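Local coordinates for protein GH86A beta-porphyranase (Bacteroides plebeius, PDB 4AW7) that hydrolyses the beta-1,4 linkages between galactose and 6-sulfated L-galactose in porphyran, the sulfated polysaccharide of red seaweed, at residues A[280-288]-A[325-336]. Residues are numbered along the deposited sequence; the frame is centred on the assembly and turned at random.
Sequences KPDDSYDDI and HITAANNYTSYS. With L6S (6-O-sulfo-alpha-L-galactopyranose), chain B; GLA (alpha-D-galactopyranose), chain C; GAL (beta-D-galactopyranose), chain D.
Asp283, in the 280-288 loop, reaches His325 and Tyr335 of the 325-336 loop. Asp283 CB lies 4.0 Å from Tyr335 CE1. CG sits at the edge of that ring, the carboxylate standing nearly at right angles to it. Asp283 OD2 stays at the same edge, 3.5 Å from Tyr335 CE1. Asp283 OD1 turns to His325 and accepts from His325 NE2 at 2.7 Å, in the imidazole plane but from above the carboxylate plane. A chi1 of 69° sets CG between the backbone N and the carbonyl carbon of Asp283, which lets both oxygens face the 325-336 loop.

Two in-plane N-H bonds fix the rotation of the His325 ring. His325 ND1 donates to Thr333 O at 2.8 Å. Asn330 ND2 lies over the centre of one face, and Tyr335 N lies over the opposite face, toward its rim. A leucine at His325 would probably leave Asp283 OD1 without its donor and Thr333 O without the ND1 bond, freeing the carboxylate to turn.

The backbones meet at a single beta bridge between Ser284 and Tyr335. Ser336 N donates to Asp283 O, and Tyr285 N to Ser334 O at 2.8 Å.

On the side of the ring away from Asp283, Tyr335 CE2 comes within 3.2 Å of O6 of the 6-O-sulfo-alpha-L-galactopyranose, obliquely to the ring. The loops follow strands 268-276 and 311-316 of the catalytic barrel. Their junction places Tyr335 at the bound glycan; loops after the strands line the substrate cleft in (beta/alpha)8-barrel glycoside hydrolases.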
ATOM      1  N   LYS A 280      -1.942  24.034  -3.939  1.00 38.65           N
ATOM      2  CA  LYS A 280      -0.752  24.542  -4.595  1.00 37.96           C
ATOM      3  C   LYS A 280      -1.016  24.700  -6.097  1.00 37.22           C
ATOM      4  O   LYS A 280      -1.556  23.789  -6.734  1.00 37.52           O
ATOM      5  CB  LYS A 280       0.432  23.589  -4.340  1.00 38.38           C
ATOM      6  N   PRO A 281      -0.640  25.858  -6.676  1.00 35.68           N
ATOM      7  CA  PRO A 281      -0.854  26.097  -8.109  1.00 34.68           C
ATOM      8  C   PRO A 281       0.126  25.360  -9.010  1.00 32.62           C
ATOM      9  O   PRO A 281      -0.052  25.328 -10.239  1.00 33.46           O
ATOM     10  CB  PRO A 281      -0.626  27.607  -8.248  1.00 34.76           C
ATOM     11  CG  PRO A 281       0.411  27.917  -7.201  1.00 35.18           C
ATOM     12  CD  PRO A 281       0.099  26.969  -6.038  1.00 36.07           C
ATOM     13  N   ASP A 282       1.168  24.788  -8.415  1.00 29.32           N
ATOM     14  CA  ASP A 282       2.143  24.056  -9.193  1.00 26.44           C
ATOM     15  C   ASP A 282       2.749  22.952  -8.324  1.00 23.66           C
ATOM     16  O   ASP A 282       2.381  22.810  -7.161  1.00 22.32           O
ATOM     17  CB  ASP A 282       3.220  24.996  -9.774  1.00 26.95           C
ATOM     18  CG  ASP A 282       3.965  25.774  -8.707  1.00 27.51           C
ATOM     19  OD1 ASP A 282       4.451  25.156  -7.746  1.00 27.27           O
ATOM     20  OD2 ASP A 282       4.071  27.022  -8.832  1.00 33.04           O
ATOM     21  N   ASP A 283       3.690  22.217  -8.908  1.00 19.88           N
ATOM     22  CA  ASP A 283       4.312  21.066  -8.231  1.00 18.69           C
ATOM     23  C   ASP A 283       5.660  21.367  -7.630  1.00 17.68           C
ATOM     24  O   ASP A 283       6.448  20.459  -7.375  1.00 18.06           O
ATOM     25  CB  ASP A 283       4.378  19.894  -9.208  1.00 18.96           C
ATOM     26  CG  ASP A 283       5.341  20.091 -10.335  1.00 18.96           C
ATOM     27  OD1 ASP A 283       6.062  21.116 -10.381  1.00 19.15           O
ATOM     28  OD2 ASP A 283       5.381  19.180 -11.180  1.00 21.39           O
ATOM     29  N   SER A 284       5.965  22.635  -7.395  1.00 16.77           N
ATOM     30  CA  SER A 284       7.252  23.009  -6.826  0.50 17.50           C
ATOM     31  C   SER A 284       7.367  22.639  -5.355  1.00 16.58           C
ATOM     32  O   SER A 284       6.383  22.637  -4.602  1.00 18.19           O
ATOM     33  CB  SER A 284       7.510  24.509  -6.993  0.50 18.40           C
ATOM     34  OG  SER A 284       7.564  24.862  -8.361  0.50 21.06           O
ATOM     35  N   TYR A 285       8.586  22.355  -4.937  1.00 15.55           N
ATOM     36  CA  TYR A 285       8.902  22.029  -3.568  1.00 15.78           C
ATOM     37  C   TYR A 285       8.884  23.252  -2.688  1.00 16.76           C
ATOM     38  O   TYR A 285       9.397  24.325  -3.060  1.00 18.35           O
ATOM     39  CB  TYR A 285      10.311  21.443  -3.512  1.00 15.31           C
ATOM     40  CG  TYR A 285      10.775  21.128  -2.104  1.00 14.38           C
ATOM     41  CD1 TYR A 285      10.470  19.899  -1.476  1.00 13.64           C
ATOM     42  CD2 TYR A 285      11.531  22.045  -1.387  1.00 15.02           C
ATOM     43  CE1 TYR A 285      10.884  19.655  -0.188  1.00 13.72           C
ATOM     44  CE2 TYR A 285      11.965  21.794  -0.095  1.00 14.58           C
ATOM     45  CZ  TYR A 285      11.637  20.587   0.505  1.00 13.76           C
ATOM     46  OH  TYR A 285      12.066  20.324   1.780  1.00 16.42           O
ATOM     47  N   ASP A 286       8.305  23.067  -1.512  1.00 18.97           N
ATOM     48  CA  ASP A 286       8.306  24.024  -0.422  0.50 19.42           C
ATOM     49  C   ASP A 286       8.683  23.286   0.878  1.00 19.61           C
ATOM     50  O   ASP A 286       8.049  22.286   1.138  1.00 18.76           O
ATOM     51  CB  ASP A 286       6.871  24.557  -0.310  0.50 19.32           C
ATOM     52  CG  ASP A 286       6.713  25.594   0.756  0.50 19.99           C
ATOM     53  OD1 ASP A 286       6.548  25.232   1.917  0.50 18.52           O
ATOM     54  OD2 ASP A 286       6.743  26.792   0.426  0.50 25.52           O
ATOM     55  N   ASP A 287       9.612  23.786   1.698  1.00 20.68           N
ATOM     56  CA  ASP A 287      10.014  23.097   2.951  1.00 22.30           C
ATOM     57  C   ASP A 287       8.877  22.810   3.934  1.00 23.60           C
ATOM     58  O   ASP A 287       8.993  21.878   4.714  1.00 24.44           O
ATOM     59  CB  ASP A 287      11.067  23.870   3.767  1.00 23.55           C
ATOM     60  CG  ASP A 287      12.512  23.608   3.350  1.00 25.16           C
ATOM     61  OD1 ASP A 287      12.889  22.493   2.932  1.00 25.96           O
ATOM     62  OD2 ASP A 287      13.329  24.556   3.537  1.00 33.33           O
ATOM     63  N   ILE A 288       7.816  23.593   3.945  1.00 23.53           N
ATOM     64  CA  ILE A 288       6.714  23.306   4.876  1.00 24.52           C
ATOM     65  C   ILE A 288       5.628  22.495   4.211  1.00 22.74           C
ATOM     66  O   ILE A 288       5.197  21.462   4.723  1.00 23.13           O
ATOM     67  CB  ILE A 288       6.070  24.580   5.436  1.00 25.32           C
ATOM     68  CG1 ILE A 288       7.095  25.380   6.262  1.00 29.02           C
ATOM     69  CG2 ILE A 288       4.834  24.189   6.262  1.00 26.29           C
ATOM     70  CD1 ILE A 288       6.704  26.854   6.512  1.00 33.83           C
ATOM     71  N   HIS A 325      13.577  18.283 -12.888  1.00 14.71           N
ATOM     72  CA  HIS A 325      12.595  19.347 -12.629  1.00 14.62           C
ATOM     73  C   HIS A 325      13.241  20.729 -12.590  1.00 15.91           C
ATOM     74  O   HIS A 325      12.543  21.755 -12.680  1.00 16.38           O
ATOM     75  CB  HIS A 325      11.885  19.109 -11.285  1.00 14.30           C
ATOM     76  CG  HIS A 325      10.692  19.997 -11.034  1.00 14.83           C
ATOM     77  ND1 HIS A 325      10.777  21.242 -10.443  1.00 14.62           N
ATOM     78  CD2 HIS A 325       9.370  19.759 -11.200  1.00 15.12           C
ATOM     79  CE1 HIS A 325       9.563  21.749 -10.296  1.00 15.78           C
ATOM     80  NE2 HIS A 325       8.692  20.877 -10.770  1.00 16.35           N
ATOM     81  N   ILE A 326      14.552  20.749 -12.352  1.00 15.76           N
ATOM     82  CA  ILE A 326      15.243  21.985 -11.969  1.00 16.82           C
ATOM     83  C   ILE A 326      15.675  22.702 -13.257  1.00 18.54           C
ATOM     84  O   ILE A 326      16.783  22.516 -13.737  1.00 19.97           O
ATOM     85  CB  ILE A 326      16.439  21.720 -11.038  1.00 16.13           C
ATOM     86  CG1 ILE A 326      16.018  20.891  -9.822  1.00 15.57           C
ATOM     87  CG2 ILE A 326      17.059  23.040 -10.585  1.00 17.68           C
ATOM     88  CD1 ILE A 326      17.119  20.477  -8.947  1.00 16.55           C
ATOM     89  N   THR A 327      14.747  23.447 -13.822  1.00 19.75           N
ATOM     90  CA  THR A 327      14.926  24.011 -15.157  1.00 21.31           C
ATOM     91  C   THR A 327      14.541  25.478 -15.113  1.00 22.69           C
ATOM     92  O   THR A 327      13.839  25.926 -14.210  1.00 22.58           O
ATOM     93  CB  THR A 327      14.002  23.322 -16.184  1.00 21.20           C
ATOM     94  OG1 THR A 327      12.641  23.542 -15.784  1.00 22.62           O
ATOM     95  CG2 THR A 327      14.308  21.812 -16.326  1.00 22.63           C
ATOM     96  N   ALA A 328      14.965  26.218 -16.145  1.00 24.31           N
ATOM     97  CA  ALA A 328      14.529  27.601 -16.336  1.00 25.33           C
ATOM     98  C   ALA A 328      13.017  27.709 -16.377  1.00 25.27           C
ATOM     99  O   ALA A 328      12.443  28.596 -15.731  1.00 25.67           O
ATOM    100  CB  ALA A 328      15.146  28.189 -17.627  1.00 26.11           C
ATOM    101  N   ALA A 329      12.365  26.783 -17.092  1.00 25.44           N
ATOM    102  CA  ALA A 329      10.907  26.787 -17.214  1.00 25.77           C
ATOM    103  C   ALA A 329      10.184  26.625 -15.862  1.00 25.87           C
ATOM    104  O   ALA A 329       9.068  27.088 -15.686  1.00 26.97           O
ATOM    105  CB  ALA A 329      10.450  25.722 -18.218  1.00 26.54           C
ATOM    106  N   ASN A 330      10.834  25.969 -14.904  1.00 24.54           N
ATOM    107  CA  ASN A 330      10.294  25.835 -13.554  1.00 23.83           C
ATOM    108  C   ASN A 330      10.926  26.794 -12.540  1.00 23.52           C
ATOM    109  O   ASN A 330      10.798  26.625 -11.318  1.00 22.72           O
ATOM    110  CB  ASN A 330      10.476  24.374 -13.085  1.00 22.81           C
ATOM    111  CG  ASN A 330       9.562  23.403 -13.819  1.00 22.91           C
ATOM    112  OD1 ASN A 330       8.469  23.789 -14.289  1.00 24.60           O
ATOM    113  ND2 ASN A 330       9.959  22.125 -13.868  1.00 21.29           N
ATOM    114  N   ASN A 331      11.597  27.833 -13.051  1.00 23.97           N
ATOM    115  CA  ASN A 331      12.246  28.821 -12.203  1.00 24.73           C
ATOM    116  C   ASN A 331      13.247  28.153 -11.260  1.00 22.90           C
ATOM    117  O   ASN A 331      13.461  28.611 -10.135  1.00 22.38           O
ATOM    118  CB  ASN A 331      11.212  29.628 -11.386  1.00 25.91           C
ATOM    119  CG  ASN A 331      10.295  30.494 -12.250  1.00 30.47           C
ATOM    120  OD1 ASN A 331      10.667  30.925 -13.349  1.00 34.93           O
ATOM    121  ND2 ASN A 331       9.090  30.761 -11.747  1.00 36.51           N
ATOM    122  N   TYR A 332      13.836  27.055 -11.729  1.00 22.55           N
ATOM    123  CA  TYR A 332      14.865  26.303 -10.971  1.00 22.09           C
ATOM    124  C   TYR A 332      14.384  25.735  -9.626  1.00 20.60           C
ATOM    125  O   TYR A 332      15.193  25.446  -8.741  1.00 20.62           O
ATOM    126  CB  TYR A 332      16.125  27.160 -10.771  1.00 22.92           C
ATOM    127  CG  TYR A 332      16.710  27.614 -12.081  1.00 24.58           C
ATOM    128  CD1 TYR A 332      17.443  26.736 -12.885  1.00 25.88           C
ATOM    129  CD2 TYR A 332      16.479  28.901 -12.546  1.00 26.50           C
ATOM    130  CE1 TYR A 332      17.977  27.149 -14.107  1.00 28.43           C
ATOM    131  CE2 TYR A 332      16.997  29.323 -13.763  1.00 27.56           C
ATOM    132  CZ  TYR A 332      17.748  28.449 -14.536  1.00 29.01           C
ATOM    133  OH  TYR A 332      18.264  28.892 -15.743  1.00 33.90           O
ATOM    134  N   THR A 333      13.072  25.561  -9.497  1.00 19.13           N
ATOM    135  CA  THR A 333      12.529  24.921  -8.336  1.00 18.23           C
ATOM    136  C   THR A 333      12.735  23.403  -8.409  1.00 16.56           C
ATOM    137  O   THR A 333      12.846  22.808  -9.482  1.00 15.83           O
ATOM    138  CB  THR A 333      11.027  25.214  -8.152  1.00 17.81           C
ATOM    139  OG1 THR A 333      10.286  24.718  -9.273  1.00 19.25           O
ATOM    140  CG2 THR A 333      10.773  26.687  -7.946  1.00 20.48           C
ATOM    141  N   SER A 334      12.761  22.808  -7.222  1.00 15.27           N
ATOM    142  CA  SER A 334      12.763  21.350  -7.082  1.00 14.15           C
ATOM    143  C   SER A 334      11.327  20.831  -7.157  1.00 13.92           C
ATOM    144  O   SER A 334      10.358  21.575  -6.951  1.00 15.02           O
ATOM    145  CB  SER A 334      13.391  20.984  -5.753  1.00 14.00           C
ATOM    146  OG  SER A 334      14.790  21.247  -5.777  1.00 14.22           O
ATOM    147  N   TYR A 335      11.207  19.554  -7.497  1.00 12.67           N
ATOM    148  CA  TYR A 335       9.915  18.857  -7.504  1.00 12.66           C
ATOM    149  C   TYR A 335       9.477  18.609  -6.061  1.00 12.67           C
ATOM    150  O   TYR A 335      10.291  18.309  -5.207  1.00 12.35           O
ATOM    151  CB  TYR A 335      10.065  17.534  -8.242  1.00 13.11           C
ATOM    152  CG  TYR A 335       8.811  16.748  -8.433  1.00 12.63           C
ATOM    153  CD1 TYR A 335       7.675  17.305  -8.996  1.00 14.05           C
ATOM    154  CD2 TYR A 335       8.775  15.402  -8.119  1.00 12.18           C
ATOM    155  CE1 TYR A 335       6.521  16.537  -9.208  1.00 14.20           C
ATOM    156  CE2 TYR A 335       7.635  14.633  -8.319  1.00 12.14           C
ATOM    157  CZ  TYR A 335       6.507  15.192  -8.862  1.00 13.58           C
ATOM    158  OH  TYR A 335       5.402  14.397  -9.060  1.00 15.97           O
ATOM    159  N   SER A 336       8.166  18.701  -5.833  1.00 12.89           N
ATOM    160  CA  SER A 336       7.596  18.522  -4.498  1.00 12.05           C
ATOM    161  C   SER A 336       8.017  17.234  -3.812  1.00 11.33           C
ATOM    162  O   SER A 336       8.169  17.216  -2.597  1.00 11.27           O
ATOM    163  CB  SER A 336       6.075  18.635  -4.524  1.00 14.53           C
ATOM    164  OG  SER A 336       5.478  17.615  -5.291  1.00 16.72           O
TER
HETATM  165  O1S L6S B   2      10.378  10.362  -8.654  1.00 14.48           O
HETATM  166  O2S L6S B   2      10.719  12.784  -8.415  1.00 12.80           O
HETATM  167  O3S L6S B   2      11.090  11.651 -10.563  1.00 14.13           O
HETATM  168  C1  L6S B   2       4.804  10.475 -11.608  1.00 13.44           C
HETATM  169  C2  L6S B   2       5.037  11.079 -12.974  1.00 13.96           C
HETATM  170  C3  L6S B   2       5.772  12.420 -12.821  1.00 14.33           C
HETATM  171  C4  L6S B   2       7.132  12.166 -12.067  1.00 14.31           C
HETATM  172  C5  L6S B   2       6.817  11.480 -10.732  1.00 12.63           C
HETATM  173  C6  L6S B   2       8.117  10.898 -10.132  1.00 11.41           C
HETATM  174  O2  L6S B   2       3.802  11.215 -13.708  1.00 17.36           O
HETATM  175  O3  L6S B   2       6.013  13.047 -14.089  1.00 16.25           O
HETATM  176  O4  L6S B   2       7.949  11.326 -12.897  1.00 13.21           O
HETATM  177  O5  L6S B   2       5.979  10.324 -10.848  1.00 13.22           O
HETATM  178  O6  L6S B   2       8.901  11.974  -9.639  1.00 14.66           O
HETATM  179  S1  L6S B   2      10.354  11.665  -9.267  0.70  9.51           S
HETATM  180  C1  GLA C   1       0.615  10.133  -9.542  0.50 15.36           C
HETATM  181  C2  GLA C   1       1.779  10.277 -10.541  0.50 14.63           C
HETATM  182  C3  GLA C   1       2.952  11.010  -9.916  0.50 14.63           C
HETATM  183  C4  GLA C   1       2.517  12.244  -9.166  0.50 17.67           C
HETATM  184  C5  GLA C   1       1.433  11.863  -8.142  0.50 20.35           C
HETATM  185  C6  GLA C   1       1.194  13.060  -7.150  0.50 23.95           C
HETATM  186  O1  GLA C   1       0.731   9.146  -8.608  0.50 22.32           O
HETATM  187  O2  GLA C   1       2.159   8.958 -11.050  0.50 11.88           O
HETATM  188  O3  GLA C   1       3.843  11.486 -10.889  0.50 13.68           O
HETATM  189  O4  GLA C   1       2.016  13.230 -10.089  0.50 19.21           O
HETATM  190  O5  GLA C   1       0.273  11.376  -8.959  0.50 20.39           O
HETATM  191  O6  GLA C   1       2.105  12.881  -5.978  0.50 24.77           O
HETATM  192  C1  GAL D1609       0.615  10.133  -9.542  0.50 15.36           C
HETATM  193  C2  GAL D1609       1.779  10.277 -10.541  0.50 14.63           C
HETATM  194  C3  GAL D1609       2.952  11.010  -9.916  0.50 14.63           C
HETATM  195  C4  GAL D1609       2.517  12.244  -9.166  0.50 17.67           C
HETATM  196  C5  GAL D1609       1.433  11.863  -8.142  0.50 20.35           C
HETATM  197  C6  GAL D1609       1.194  13.060  -7.150  0.50 23.95           C
HETATM  198  O1  GAL D1609      -0.499   9.455 -10.249  0.50 15.41           O
HETATM  199  O2  GAL D1609       2.159   8.958 -11.050  0.50 11.88           O
HETATM  200  O3  GAL D1609       3.843  11.486 -10.889  0.50 13.68           O
HETATM  201  O4  GAL D1609       2.016  13.230 -10.089  0.50 19.21           O
HETATM  202  O5  GAL D1609       0.273  11.376  -8.959  0.50 20.39           O
HETATM  203  O6  GAL D1609       2.105  12.881  -5.978  0.50 24.77           O
HETATM  204  O   HOH W   1      11.951  24.359  -4.890  1.00 23.32           O